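Local atomic coordinates of McyG protein (Microcystis aeruginosa PCC 7806, PDB entry 4R0M), a protein that probably activates phenylalanine or a related phenyl acid as an acyl-adenylate and loads it onto a carrier domain in microcystin synthesis. Residues A[67-78]-A[93-102]; A[115-123]-A[179-189]. All coordinates share one frame; numbering follows the deposited sequence.

Contact 1: residues A[67-78]-A[93-102]; sequences IKLGHKVILQIA and GGIIPVPLTV
With chi1 near -85° and chi2 near 66°, the side chain of L75 has CG anti to its carbonyl carbon and CD1 turned onto P97, where L75 CD1 and P97 CB are 3.7 Å apart and the two side chains lie alongside, pointing the same way. K72 also has CG anti to its carbonyl carbon, which sets K72 CG 3.7 Å from I96 CB before the chain bends at chi3 and chi4. These pairs belong to the two strands of a right-handed beta-alpha-beta crossover: 72-76 and 96-99 are parallel neighbours joined through helix 80-93, their short axes inclined by 32°. The backbone evidence is a run of hydrogen bonds whose donors alternate between the strands: I96 N to H71 O, V73 N to I96 O, V98 N to V73 O (2.7 Å), L75 N to V98 O and L100 N to L75 O. G94, just after helix 80-93, closes it in a Schellman motif with positive phi, and G94 O then accepts a hydrogen bond from G70 N at 2.9 Å. L75 and P97 face that helix, whereas I74 faces helix 111-122; on this second side I74 CG2 meets L100 CD1 at 3.8 Å. Before the strands pair, the side chains of I95 and I67 cross at about a right angle. Past strand 72-76, V102 CG2 rests against the backbone, 3.8 Å from A78 N.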
ATOM      1  N   ILE A  67     -15.961  -0.372 -25.703  1.00 38.75           N
ATOM      2  CA  ILE A  67     -14.761   0.164 -25.064  1.00 38.34           C
ATOM      3  C   ILE A  67     -13.572   0.009 -26.006  1.00 38.67           C
ATOM      4  O   ILE A  67     -13.206  -1.105 -26.386  1.00 39.45           O
ATOM      5  CB  ILE A  67     -14.471  -0.513 -23.701  1.00 37.68           C
ATOM      6  CG1 ILE A  67     -15.697  -0.445 -22.771  1.00 37.37           C
ATOM      7  CG2 ILE A  67     -13.237   0.093 -23.045  1.00 36.48           C
ATOM      8  CD1 ILE A  67     -16.206   0.953 -22.465  1.00 37.15           C
ATOM      9  N   LYS A  68     -12.974   1.136 -26.375  1.00 39.76           N
ATOM     10  CA  LYS A  68     -11.921   1.166 -27.385  1.00 40.56           C
ATOM     11  C   LYS A  68     -10.547   1.457 -26.786  1.00 40.11           C
ATOM     12  O   LYS A  68     -10.428   1.788 -25.603  1.00 39.83           O
ATOM     13  CB  LYS A  68     -12.259   2.195 -28.473  1.00 41.86           C
ATOM     14  CG  LYS A  68     -13.563   1.917 -29.211  1.00 43.70           C
ATOM     15  CD  LYS A  68     -13.794   2.890 -30.361  1.00 45.20           C
ATOM     16  CE  LYS A  68     -14.269   4.251 -29.874  1.00 45.75           C
ATOM     17  NZ  LYS A  68     -14.423   5.215 -31.000  1.00 46.64           N
ATOM     18  N   LEU A  69      -9.515   1.319 -27.617  1.00 39.47           N
ATOM     19  CA  LEU A  69      -8.141   1.625 -27.235  1.00 38.67           C
ATOM     20  C   LEU A  69      -8.042   3.065 -26.737  1.00 37.92           C
ATOM     21  O   LEU A  69      -8.636   3.970 -27.321  1.00 37.88           O
ATOM     22  CB  LEU A  69      -7.205   1.398 -28.429  1.00 38.33           C
ATOM     23  CG  LEU A  69      -5.687   1.443 -28.216  1.00 38.82           C
ATOM     24  CD1 LEU A  69      -4.996   0.440 -29.128  1.00 39.40           C
ATOM     25  CD2 LEU A  69      -5.127   2.842 -28.430  1.00 38.31           C
ATOM     26  N   GLY A  70      -7.304   3.265 -25.649  1.00 37.19           N
ATOM     27  CA  GLY A  70      -7.122   4.597 -25.079  1.00 37.06           C
ATOM     28  C   GLY A  70      -8.181   5.006 -24.068  1.00 37.00           C
ATOM     29  O   GLY A  70      -7.969   5.939 -23.292  1.00 37.08           O
ATOM     30  N   HIS A  71      -9.322   4.318 -24.078  1.00 36.76           N
ATOM     31  CA  HIS A  71     -10.381   4.567 -23.103  1.00 36.31           C
ATOM     32  C   HIS A  71      -9.995   4.057 -21.747  1.00 35.31           C
ATOM     33  O   HIS A  71      -9.111   3.208 -21.618  1.00 35.18           O
ATOM     34  CB  HIS A  71     -11.700   3.924 -23.531  1.00 37.53           C
ATOM     35  CG  HIS A  71     -12.421   4.666 -24.635  1.00 38.63           C
ATOM     36  ND1 HIS A  71     -13.385   4.088 -25.381  1.00 38.95           N
ATOM     37  CD2 HIS A  71     -12.285   5.972 -25.109  1.00 38.62           C
ATOM     38  CE1 HIS A  71     -13.848   4.978 -26.280  1.00 39.54           C
ATOM     39  NE2 HIS A  71     -13.172   6.130 -26.113  1.00 39.49           N
ATOM     40  N   LYS A  72     -10.666   4.575 -20.723  1.00 34.03           N
ATOM     41  CA  LYS A  72     -10.431   4.149 -19.351  1.00 32.87           C
ATOM     42  C   LYS A  72     -11.629   3.386 -18.801  1.00 31.72           C
ATOM     43  O   LYS A  72     -12.774   3.676 -19.155  1.00 31.43           O
ATOM     44  CB  LYS A  72     -10.094   5.355 -18.472  1.00 33.68           C
ATOM     45  CG  LYS A  72      -8.673   5.865 -18.672  1.00 34.61           C
ATOM     46  CD  LYS A  72      -8.507   7.307 -18.233  1.00 35.46           C
ATOM     47  CE  LYS A  72      -8.665   8.273 -19.396  1.00 36.89           C
ATOM     48  NZ  LYS A  72      -7.424   8.358 -20.213  1.00 37.62           N
ATOM     49  N   VAL A  73     -11.351   2.387 -17.965  1.00 30.71           N
ATOM     50  CA  VAL A  73     -12.397   1.644 -17.252  1.00 30.05           C
ATOM     51  C   VAL A  73     -12.053   1.529 -15.765  1.00 29.06           C
ATOM     52  O   VAL A  73     -10.904   1.260 -15.402  1.00 28.73           O
ATOM     53  CB  VAL A  73     -12.663   0.236 -17.854  1.00 30.21           C
ATOM     54  CG1 VAL A  73     -13.161   0.338 -19.288  1.00 30.49           C
ATOM     55  CG2 VAL A  73     -11.424  -0.644 -17.782  1.00 30.40           C
ATOM     56  N   ILE A  74     -13.053   1.745 -14.914  1.00 27.86           N
ATOM     57  CA  ILE A  74     -12.870   1.664 -13.466  1.00 27.49           C
ATOM     58  C   ILE A  74     -13.015   0.222 -12.987  1.00 27.29           C
ATOM     59  O   ILE A  74     -13.916  -0.493 -13.420  1.00 27.84           O
ATOM     60  CB  ILE A  74     -13.853   2.595 -12.709  1.00 27.18           C
ATOM     61  CG1 ILE A  74     -13.529   4.063 -13.010  1.00 27.15           C
ATOM     62  CG2 ILE A  74     -13.816   2.330 -11.204  1.00 26.53           C
ATOM     63  CD1 ILE A  74     -14.470   5.066 -12.368  1.00 27.46           C
ATOM     64  N   LEU A  75     -12.118  -0.198 -12.100  1.00 27.60           N
ATOM     65  CA  LEU A  75     -12.174  -1.539 -11.518  1.00 28.07           C
ATOM     66  C   LEU A  75     -12.695  -1.514 -10.085  1.00 28.61           C
ATOM     67  O   LEU A  75     -12.154  -0.815  -9.221  1.00 28.43           O
ATOM     68  CB  LEU A  75     -10.802  -2.221 -11.576  1.00 27.99           C
ATOM     69  CG  LEU A  75     -10.373  -2.970 -12.844  1.00 28.33           C
ATOM     70  CD1 LEU A  75     -10.185  -2.054 -14.049  1.00 28.14           C
ATOM     71  CD2 LEU A  75      -9.104  -3.767 -12.570  1.00 28.00           C
ATOM     72  N   GLN A  76     -13.763  -2.274  -9.858  1.00 29.10           N
ATOM     73  CA  GLN A  76     -14.357  -2.449  -8.538  1.00 28.98           C
ATOM     74  C   GLN A  76     -14.615  -3.938  -8.315  1.00 29.15           C
ATOM     75  O   GLN A  76     -15.759  -4.384  -8.207  1.00 29.08           O
ATOM     76  CB  GLN A  76     -15.651  -1.636  -8.420  1.00 29.13           C
ATOM     77  CG  GLN A  76     -15.431  -0.135  -8.304  1.00 28.88           C
ATOM     78  CD  GLN A  76     -14.993   0.281  -6.912  1.00 28.87           C
ATOM     79  OE1 GLN A  76     -13.799   0.328  -6.607  1.00 28.34           O
ATOM     80  NE2 GLN A  76     -15.962   0.567  -6.054  1.00 28.64           N
ATOM     81  N   ILE A  77     -13.526  -4.701  -8.254  1.00 29.49           N
ATOM     82  CA  ILE A  77     -13.582  -6.157  -8.221  1.00 29.73           C
ATOM     83  C   ILE A  77     -12.894  -6.694  -6.968  1.00 29.80           C
ATOM     84  O   ILE A  77     -11.680  -6.550  -6.808  1.00 30.00           O
ATOM     85  CB  ILE A  77     -12.909  -6.768  -9.475  1.00 30.24           C
ATOM     86  CG1 ILE A  77     -13.477  -6.145 -10.761  1.00 30.00           C
ATOM     87  CG2 ILE A  77     -13.067  -8.282  -9.484  1.00 30.11           C
ATOM     88  CD1 ILE A  77     -12.574  -6.269 -11.972  1.00 29.76           C
ATOM     89  N   ALA A  78     -13.676  -7.320  -6.089  1.00 29.73           N
ATOM     90  CA  ALA A  78     -13.149  -7.893  -4.849  1.00 29.57           C
ATOM     91  C   ALA A  78     -12.558  -9.284  -5.060  1.00 29.40           C
ATOM     92  O   ALA A  78     -11.600  -9.661  -4.388  1.00 29.84           O
ATOM     93  CB  ALA A  78     -14.226  -7.932  -3.775  1.00 29.53           C
ATOM     94  N   GLY A  93      -5.343  -4.890 -24.568  1.00 29.70           N
ATOM     95  CA  GLY A  93      -6.126  -4.121 -25.535  1.00 28.89           C
ATOM     96  C   GLY A  93      -5.795  -2.645 -25.625  1.00 28.10           C
ATOM     97  O   GLY A  93      -6.398  -1.920 -26.416  1.00 28.06           O
ATOM     98  N   GLY A  94      -4.839  -2.195 -24.819  1.00 27.98           N
ATOM     99  CA  GLY A  94      -4.501  -0.776 -24.746  1.00 27.67           C
ATOM    100  C   GLY A  94      -5.582   0.057 -24.076  1.00 27.78           C
ATOM    101  O   GLY A  94      -5.653   1.270 -24.282  1.00 28.12           O
ATOM    102  N   ILE A  95      -6.432  -0.602 -23.290  1.00 27.44           N
ATOM    103  CA  ILE A  95      -7.433   0.069 -22.463  1.00 26.86           C
ATOM    104  C   ILE A  95      -6.791   0.308 -21.101  1.00 26.64           C
ATOM    105  O   ILE A  95      -6.139  -0.581 -20.559  1.00 26.87           O
ATOM    106  CB  ILE A  95      -8.709  -0.792 -22.307  1.00 27.10           C
ATOM    107  CG1 ILE A  95      -9.370  -1.025 -23.672  1.00 26.98           C
ATOM    108  CG2 ILE A  95      -9.696  -0.141 -21.344  1.00 26.83           C
ATOM    109  CD1 ILE A  95     -10.300  -2.220 -23.715  1.00 26.95           C
ATOM    110  N   ILE A  96      -6.953   1.513 -20.565  1.00 26.17           N
ATOM    111  CA  ILE A  96      -6.333   1.867 -19.290  1.00 25.98           C
ATOM    112  C   ILE A  96      -7.234   1.476 -18.111  1.00 25.64           C
ATOM    113  O   ILE A  96      -8.300   2.069 -17.921  1.00 25.82           O
ATOM    114  CB  ILE A  96      -5.956   3.366 -19.230  1.00 26.23           C
ATOM    115  CG1 ILE A  96      -4.980   3.717 -20.362  1.00 26.46           C
ATOM    116  CG2 ILE A  96      -5.348   3.720 -17.877  1.00 26.24           C
ATOM    117  CD1 ILE A  96      -4.972   5.180 -20.751  1.00 26.55           C
ATOM    118  N   PRO A  97      -6.809   0.471 -17.319  1.00 24.92           N
ATOM    119  CA  PRO A  97      -7.577   0.100 -16.135  1.00 24.59           C
ATOM    120  C   PRO A  97      -7.358   1.111 -15.012  1.00 24.40           C
ATOM    121  O   PRO A  97      -6.248   1.625 -14.846  1.00 23.72           O
ATOM    122  CB  PRO A  97      -6.996  -1.261 -15.751  1.00 24.49           C
ATOM    123  CG  PRO A  97      -5.588  -1.220 -16.242  1.00 24.46           C
ATOM    124  CD  PRO A  97      -5.564  -0.312 -17.440  1.00 24.69           C
ATOM    125  N   VAL A  98      -8.424   1.408 -14.273  1.00 24.55           N
ATOM    126  CA  VAL A  98      -8.348   2.331 -13.143  1.00 24.82           C
ATOM    127  C   VAL A  98      -8.851   1.602 -11.897  1.00 25.19           C
ATOM    128  O   VAL A  98     -10.035   1.687 -11.550  1.00 25.30           O
ATOM    129  CB  VAL A  98      -9.140   3.635 -13.402  1.00 25.02           C
ATOM    130  CG1 VAL A  98      -8.905   4.644 -12.284  1.00 25.14           C
ATOM    131  CG2 VAL A  98      -8.746   4.245 -14.743  1.00 24.85           C
ATOM    132  N   PRO A  99      -7.951   0.855 -11.232  1.00 25.24           N
ATOM    133  CA  PRO A  99      -8.342   0.076 -10.065  1.00 25.60           C
ATOM    134  C   PRO A  99      -8.582   0.975  -8.862  1.00 25.87           C
ATOM    135  O   PRO A  99      -7.754   1.834  -8.554  1.00 26.35           O
ATOM    136  CB  PRO A  99      -7.129  -0.840  -9.820  1.00 25.70           C
ATOM    137  CG  PRO A  99      -6.237  -0.677 -11.010  1.00 25.56           C
ATOM    138  CD  PRO A  99      -6.521   0.697 -11.531  1.00 25.35           C
ATOM    139  N   LEU A 100      -9.721   0.791  -8.210  1.00 25.91           N
ATOM    140  CA  LEU A 100     -10.038   1.538  -7.000  1.00 26.06           C
ATOM    141  C   LEU A 100     -10.445   0.581  -5.884  1.00 26.04           C
ATOM    142  O   LEU A 100     -10.922  -0.524  -6.149  1.00 25.08           O
ATOM    143  CB  LEU A 100     -11.135   2.577  -7.270  1.00 25.69           C
ATOM    144  CG  LEU A 100     -10.797   3.743  -8.213  1.00 25.62           C
ATOM    145  CD1 LEU A 100     -12.056   4.497  -8.614  1.00 25.63           C
ATOM    146  CD2 LEU A 100      -9.772   4.693  -7.609  1.00 25.24           C
ATOM    147  N   THR A 101     -10.234   1.012  -4.643  1.00 26.58           N
ATOM    148  CA  THR A 101     -10.584   0.229  -3.463  1.00 27.10           C
ATOM    149  C   THR A 101     -12.074  -0.096  -3.469  1.00 27.56           C
ATOM    150  O   THR A 101     -12.907   0.775  -3.726  1.00 27.47           O
ATOM    151  CB  THR A 101     -10.222   0.988  -2.166  1.00 27.59           C
ATOM    152  OG1 THR A 101      -8.829   1.325  -2.183  1.00 27.92           O
ATOM    153  CG2 THR A 101     -10.518   0.145  -0.920  1.00 27.33           C
ATOM    154  N   VAL A 102     -12.391  -1.361  -3.212  1.00 28.30           N
ATOM    155  CA  VAL A 102     -13.768  -1.796  -3.020  1.00 29.33           C
ATOM    156  C   VAL A 102     -14.264  -1.267  -1.673  1.00 29.86           C
ATOM    157  O   VAL A 102     -13.626  -1.479  -0.642  1.00 30.03           O
ATOM    158  CB  VAL A 102     -13.884  -3.336  -3.101  1.00 29.96           C
ATOM    159  CG1 VAL A 102     -15.208  -3.827  -2.529  1.00 30.15           C
ATOM    160  CG2 VAL A 102     -13.717  -3.804  -4.543  1.00 30.07           C
TER

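Contact 2: residues A[115-123]-A[179-189]; sequences KLENVWKIL and LLFTSGSTGMP
V119 and F181 approach from opposite directions, the valine presenting its two methyls to the phenyl ring. V119 CG2 stands 3.8 Å from the F181 ring centroid and 19° off the ring normal, which defines a CH-pi contact over one face. The other branch, V119 CG1, lies 3.7 Å from F181 CE1. L123 CD2 comes instead to the ring edge, near its plane, and the L123 and L179 side chains slide past each other in opposite directions, 3.8 Å between L123 CD2 and L179 CD2. Helix 111-122 thus packs against strand 176-182 of a two-stranded antiparallel hairpin. The TSGSTGMPKG motif spans 182-191, from the end of one strand through the turn into the next, and corresponds to the P-loop of ANL enzymes, which in relatives binds the ATP phosphates; T182 touches the bound phenylalanyl-adenylate. K115 has CG anti to the backbone N (chi1 -158°) and an extended chain, so K115 NZ donates a hydrogen bond to F181 O (2.8 Å) from 46° out of the carbonyl plane. P189 CG lies 4.0 Å from V119 CG2. I122 slides past P189 and poorly ordered selenomethionine M188, with I122 CG1 3.9 Å from M188 CE, while M188 SE is 3.8 Å from N118 CG.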
ATOM      1  N   LYS A 115     -14.525   8.357  -3.353  1.00 32.88           N
ATOM      2  CA  LYS A 115     -13.425   8.244  -4.306  1.00 32.16           C
ATOM      3  C   LYS A 115     -13.927   7.700  -5.645  1.00 31.24           C
ATOM      4  O   LYS A 115     -13.623   8.257  -6.699  1.00 30.53           O
ATOM      5  CB  LYS A 115     -12.317   7.358  -3.738  1.00 32.33           C
ATOM      6  CG  LYS A 115     -10.951   7.588  -4.362  1.00 33.31           C
ATOM      7  CD  LYS A 115      -9.936   6.604  -3.807  1.00 34.04           C
ATOM      8  CE  LYS A 115      -8.526   6.965  -4.236  1.00 34.76           C
ATOM      9  NZ  LYS A 115      -7.537   5.958  -3.762  1.00 35.60           N
ATOM     10  N   LEU A 116     -14.712   6.624  -5.587  1.00 30.34           N
ATOM     11  CA  LEU A 116     -15.316   6.029  -6.777  1.00 30.07           C
ATOM     12  C   LEU A 116     -16.114   7.055  -7.582  1.00 30.69           C
ATOM     13  O   LEU A 116     -15.950   7.150  -8.800  1.00 30.90           O
ATOM     14  CB  LEU A 116     -16.200   4.833  -6.398  1.00 29.07           C
ATOM     15  CG  LEU A 116     -17.141   4.242  -7.455  1.00 29.04           C
ATOM     16  CD1 LEU A 116     -16.384   3.632  -8.631  1.00 28.81           C
ATOM     17  CD2 LEU A 116     -18.066   3.216  -6.819  1.00 28.40           C
ATOM     18  N   GLU A 117     -16.963   7.821  -6.895  1.00 30.67           N
ATOM     19  CA  GLU A 117     -17.781   8.854  -7.536  1.00 30.86           C
ATOM     20  C   GLU A 117     -16.944  10.009  -8.087  1.00 30.31           C
ATOM     21  O   GLU A 117     -17.212  10.498  -9.185  1.00 30.16           O
ATOM     22  CB  GLU A 117     -18.856   9.379  -6.577  1.00 31.10           C
ATOM     23  CG  GLU A 117     -19.939   8.357  -6.256  1.00 32.22           C
ATOM     24  CD  GLU A 117     -21.016   8.878  -5.321  1.00 32.91           C
ATOM     25  OE1 GLU A 117     -21.019  10.082  -4.994  1.00 33.76           O
ATOM     26  OE2 GLU A 117     -21.874   8.073  -4.910  1.00 34.03           O
ATOM     27  N   ASN A 118     -15.937  10.435  -7.324  1.00 29.79           N
ATOM     28  CA  ASN A 118     -15.059  11.529  -7.745  1.00 29.88           C
ATOM     29  C   ASN A 118     -14.229  11.170  -8.973  1.00 29.77           C
ATOM     30  O   ASN A 118     -14.180  11.933  -9.938  1.00 29.91           O
ATOM     31  CB  ASN A 118     -14.144  11.985  -6.601  1.00 29.92           C
ATOM     32  CG  ASN A 118     -14.867  12.843  -5.572  1.00 30.33           C
ATOM     33  OD1 ASN A 118     -15.911  13.435  -5.853  1.00 30.69           O
ATOM     34  ND2 ASN A 118     -14.305  12.918  -4.370  1.00 30.10           N
ATOM     35  N   VAL A 119     -13.588  10.003  -8.925  1.00 29.33           N
ATOM     36  CA  VAL A 119     -12.787   9.499 -10.037  1.00 29.27           C
ATOM     37  C   VAL A 119     -13.665   9.323 -11.278  1.00 29.72           C
ATOM     38  O   VAL A 119     -13.271   9.706 -12.382  1.00 29.92           O
ATOM     39  CB  VAL A 119     -12.068   8.178  -9.664  1.00 28.97           C
ATOM     40  CG1 VAL A 119     -11.431   7.527 -10.884  1.00 28.86           C
ATOM     41  CG2 VAL A 119     -11.019   8.430  -8.590  1.00 28.49           C
ATOM     42  N   TRP A 120     -14.861   8.768 -11.078  1.00 29.73           N
ATOM     43  CA  TRP A 120     -15.844   8.584 -12.150  1.00 30.79           C
ATOM     44  C   TRP A 120     -16.166   9.875 -12.854  1.00 31.53           C
ATOM     45  O   TRP A 120     -16.284   9.903 -14.081  1.00 32.06           O
ATOM     46  CB  TRP A 120     -17.108   7.944 -11.588  1.00 30.44           C
ATOM     47  CG  TRP A 120     -18.191   7.647 -12.598  1.00 30.16           C
ATOM     48  CD1 TRP A 120     -18.265   6.571 -13.479  1.00 30.39           C
ATOM     49  CD2 TRP A 120     -19.420   8.415 -12.834  1.00 30.20           C
ATOM     50  NE1 TRP A 120     -19.413   6.627 -14.231  1.00 30.16           N
ATOM     51  CE2 TRP A 120     -20.151   7.707 -13.895  1.00 30.27           C
ATOM     52  CE3 TRP A 120     -19.967   9.578 -12.301  1.00 30.01           C
ATOM     53  CZ2 TRP A 120     -21.369   8.162 -14.379  1.00 30.61           C
ATOM     54  CZ3 TRP A 120     -21.195  10.028 -12.799  1.00 30.05           C
ATOM     55  CH2 TRP A 120     -21.876   9.336 -13.812  1.00 30.28           C
ATOM     56  N   LYS A 121     -16.300  10.953 -12.083  1.00 32.48           N
ATOM     57  CA  LYS A 121     -16.570  12.281 -12.638  1.00 33.65           C
ATOM     58  C   LYS A 121     -15.343  12.867 -13.342  1.00 33.30           C
ATOM     59  O   LYS A 121     -15.465  13.476 -14.406  1.00 33.38           O
ATOM     60  CB  LYS A 121     -17.083  13.231 -11.547  1.00 34.84           C
ATOM     61  CG  LYS A 121     -18.501  12.916 -11.090  1.00 36.62           C
ATOM     62  CD  LYS A 121     -18.877  13.643  -9.806  1.00 37.71           C
ATOM     63  CE  LYS A 121     -20.256  13.210  -9.327  1.00 38.23           C
ATOM     64  NZ  LYS A 121     -20.765  14.046  -8.201  1.00 39.14           N
ATOM     65  N   ILE A 122     -14.167  12.669 -12.749  1.00 32.61           N
ATOM     66  CA  ILE A 122     -12.906  13.133 -13.334  1.00 33.02           C
ATOM     67  C   ILE A 122     -12.640  12.504 -14.712  1.00 33.41           C
ATOM     68  O   ILE A 122     -12.111  13.165 -15.608  1.00 33.07           O
ATOM     69  CB  ILE A 122     -11.716  12.892 -12.370  1.00 32.98           C
ATOM     70  CG1 ILE A 122     -11.814  13.830 -11.162  1.00 32.52           C
ATOM     71  CG2 ILE A 122     -10.376  13.099 -13.069  1.00 33.30           C
ATOM     72  CD1 ILE A 122     -11.012  13.385  -9.956  1.00 32.43           C
ATOM     73  N   LEU A 123     -13.040  11.243 -14.876  1.00 34.10           N
ATOM     74  CA  LEU A 123     -12.755  10.473 -16.092  1.00 34.94           C
ATOM     75  C   LEU A 123     -13.886  10.474 -17.128  1.00 36.22           C
ATOM     76  O   LEU A 123     -13.881   9.658 -18.056  1.00 36.17           O
ATOM     77  CB  LEU A 123     -12.386   9.029 -15.731  1.00 34.24           C
ATOM     78  CG  LEU A 123     -11.166   8.750 -14.852  1.00 33.57           C
ATOM     79  CD1 LEU A 123     -11.027   7.254 -14.627  1.00 33.29           C
ATOM     80  CD2 LEU A 123      -9.896   9.318 -15.464  1.00 33.58           C
ATOM     81  N   LEU A 179      -3.553   3.714 -14.565  1.00 28.57           N
ATOM     82  CA  LEU A 179      -3.890   4.942 -13.856  1.00 28.91           C
ATOM     83  C   LEU A 179      -4.359   4.613 -12.442  1.00 28.84           C
ATOM     84  O   LEU A 179      -5.400   3.981 -12.259  1.00 28.59           O
ATOM     85  CB  LEU A 179      -4.953   5.731 -14.630  1.00 28.88           C
ATOM     86  CG  LEU A 179      -5.449   7.082 -14.102  1.00 29.29           C
ATOM     87  CD1 LEU A 179      -4.319   8.080 -13.903  1.00 29.35           C
ATOM     88  CD2 LEU A 179      -6.492   7.647 -15.055  1.00 29.74           C
ATOM     89  N   LEU A 180      -3.573   5.032 -11.450  1.00 28.79           N
ATOM     90  CA  LEU A 180      -3.869   4.753 -10.044  1.00 29.72           C
ATOM     91  C   LEU A 180      -4.083   6.029  -9.232  1.00 30.32           C
ATOM     92  O   LEU A 180      -3.173   6.852  -9.094  1.00 30.04           O
ATOM     93  CB  LEU A 180      -2.754   3.912  -9.409  1.00 29.05           C
ATOM     94  CG  LEU A 180      -2.561   2.470  -9.884  1.00 28.80           C
ATOM     95  CD1 LEU A 180      -1.163   1.988  -9.536  1.00 28.45           C
ATOM     96  CD2 LEU A 180      -3.613   1.552  -9.283  1.00 28.29           C
ATOM     97  N   PHE A 181      -5.289   6.177  -8.693  1.00 31.48           N
ATOM     98  CA  PHE A 181      -5.644   7.343  -7.894  1.00 32.89           C
ATOM     99  C   PHE A 181      -5.312   7.141  -6.424  1.00 34.53           C
ATOM    100  O   PHE A 181      -5.693   6.136  -5.826  1.00 34.75           O
ATOM    101  CB  PHE A 181      -7.129   7.677  -8.056  1.00 32.57           C
ATOM    102  CG  PHE A 181      -7.451   8.414  -9.324  1.00 32.19           C
ATOM    103  CD1 PHE A 181      -7.675   7.722 -10.513  1.00 32.03           C
ATOM    104  CD2 PHE A 181      -7.543   9.801  -9.331  1.00 32.01           C
ATOM    105  CE1 PHE A 181      -7.973   8.403 -11.683  1.00 31.74           C
ATOM    106  CE2 PHE A 181      -7.842  10.487 -10.499  1.00 32.02           C
ATOM    107  CZ  PHE A 181      -8.057   9.786 -11.676  1.00 31.95           C
ATOM    108  N   THR A 182      -4.586   8.099  -5.855  1.00 37.43           N
ATOM    109  CA  THR A 182      -4.329   8.142  -4.418  1.00 40.96           C
ATOM    110  C   THR A 182      -5.102   9.303  -3.805  1.00 45.00           C
ATOM    111  O   THR A 182      -5.256  10.354  -4.436  1.00 46.33           O
ATOM    112  CB  THR A 182      -2.832   8.335  -4.106  1.00 40.58           C
ATOM    113  OG1 THR A 182      -2.326   9.450  -4.849  1.00 40.33           O
ATOM    114  CG2 THR A 182      -2.036   7.093  -4.468  1.00 40.18           C
ATOM    115  N   SER A 183      -5.594   9.111  -2.582  1.00 49.68           N
ATOM    116  CA  SER A 183      -6.269  10.185  -1.853  1.00 53.62           C
ATOM    117  C   SER A 183      -5.239  11.169  -1.316  1.00 57.08           C
ATOM    118  O   SER A 183      -4.293  10.780  -0.625  1.00 57.58           O
ATOM    119  CB  SER A 183      -7.122   9.630  -0.708  1.00 54.05           C
ATOM    120  OG  SER A 183      -8.337   9.079  -1.188  1.00 54.45           O
ATOM    121  N   GLY A 184      -5.417  12.444  -1.652  1.00 60.61           N
ATOM    122  CA  GLY A 184      -4.537  13.499  -1.160  1.00 64.07           C
ATOM    123  C   GLY A 184      -4.847  13.861   0.282  1.00 66.92           C
ATOM    124  O   GLY A 184      -5.739  13.272   0.901  1.00 66.52           O
ATOM    125  N   SER A 185      -4.104  14.828   0.814  1.00 69.84           N
ATOM    126  CA  SER A 185      -4.339  15.340   2.165  1.00 72.61           C
ATOM    127  C   SER A 185      -5.721  15.989   2.272  1.00 74.25           C
ATOM    128  O   SER A 185      -6.444  15.771   3.249  1.00 74.49           O
ATOM    129  CB  SER A 185      -3.248  16.340   2.559  1.00 73.28           C
ATOM    130  OG  SER A 185      -1.964  15.741   2.517  1.00 73.15           O
ATOM    131  N   THR A 186      -6.075  16.780   1.258  1.00 75.28           N
ATOM    132  CA  THR A 186      -7.383  17.433   1.169  1.00 75.49           C
ATOM    133  C   THR A 186      -7.925  17.376  -0.262  1.00 76.19           C
ATOM    134  O   THR A 186      -7.155  17.298  -1.224  1.00 77.32           O
ATOM    135  CB  THR A 186      -7.321  18.919   1.595  1.00 76.10           C
ATOM    136  OG1 THR A 186      -6.348  19.611   0.800  1.00 76.74           O
ATOM    137  CG2 THR A 186      -6.965  19.067   3.072  1.00 75.12           C
ATOM    138  N   GLY A 187      -9.251  17.409  -0.389  1.00 74.71           N
ATOM    139  CA  GLY A 187      -9.913  17.572  -1.683  1.00 71.85           C
ATOM    140  C   GLY A 187      -9.919  16.363  -2.600  1.00 70.02           C
ATOM    141  O   GLY A 187     -10.172  15.238  -2.163  1.00 70.59           O
HETATM  142  N   MSE A 188      -9.635  16.611  -3.878  1.00 66.18           N
HETATM  143  CA  MSE A 188      -9.761  15.602  -4.934  1.00 63.42           C
HETATM  144  C   MSE A 188      -8.599  14.635  -4.949  1.00 59.05           C
HETATM  145  O   MSE A 188      -7.489  14.988  -4.539  1.00 58.82           O
HETATM  146  CB  MSE A 188      -9.883  16.311  -6.288  1.00 66.14           C
HETATM  147  CG  MSE A 188     -11.182  17.110  -6.425  1.00 68.94           C
HETATM  148 SE   MSE A 188     -12.756  15.920  -6.517  1.00 73.14          SE
HETATM  149  CE  MSE A 188     -13.250  16.230  -8.401  1.00 70.24           C
ATOM    150  N   PRO A 189      -8.841  13.390  -5.413  1.00 53.97           N
ATOM    151  CA  PRO A 189      -7.779  12.385  -5.523  1.00 50.84           C
ATOM    152  C   PRO A 189      -6.792  12.665  -6.661  1.00 47.25           C
ATOM    153  O   PRO A 189      -7.152  13.288  -7.661  1.00 45.66           O
ATOM    154  CB  PRO A 189      -8.550  11.089  -5.791  1.00 51.43           C
ATOM    155  CG  PRO A 189      -9.821  11.531  -6.427  1.00 51.67           C
ATOM    156  CD  PRO A 189     -10.161  12.827  -5.757  1.00 53.15           C
TER

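How the contacts relate
Contact 1 lies wholly before contact 2 in the chain, and their centres are 14 Å apart within the AMP-binding region. Strand 96-99 leads on to helix 111-122, so the second element of contact 1 is followed directly by the first of contact 2. Strand 96-99 is an outermost strand of the four-stranded parallel sheet, and the hairpin strand 176-182 runs past it: P99 CD approaches L179 O at 3.5 Å. The end of helix 111-122 also meets strand 72-76, K72 CD being 3.7 Å from L123 CD2. The hairpin is therefore packed against both sheet and helix, with T182 at the adenylate and a turn that probably handles ATP phosphates, as in relatives.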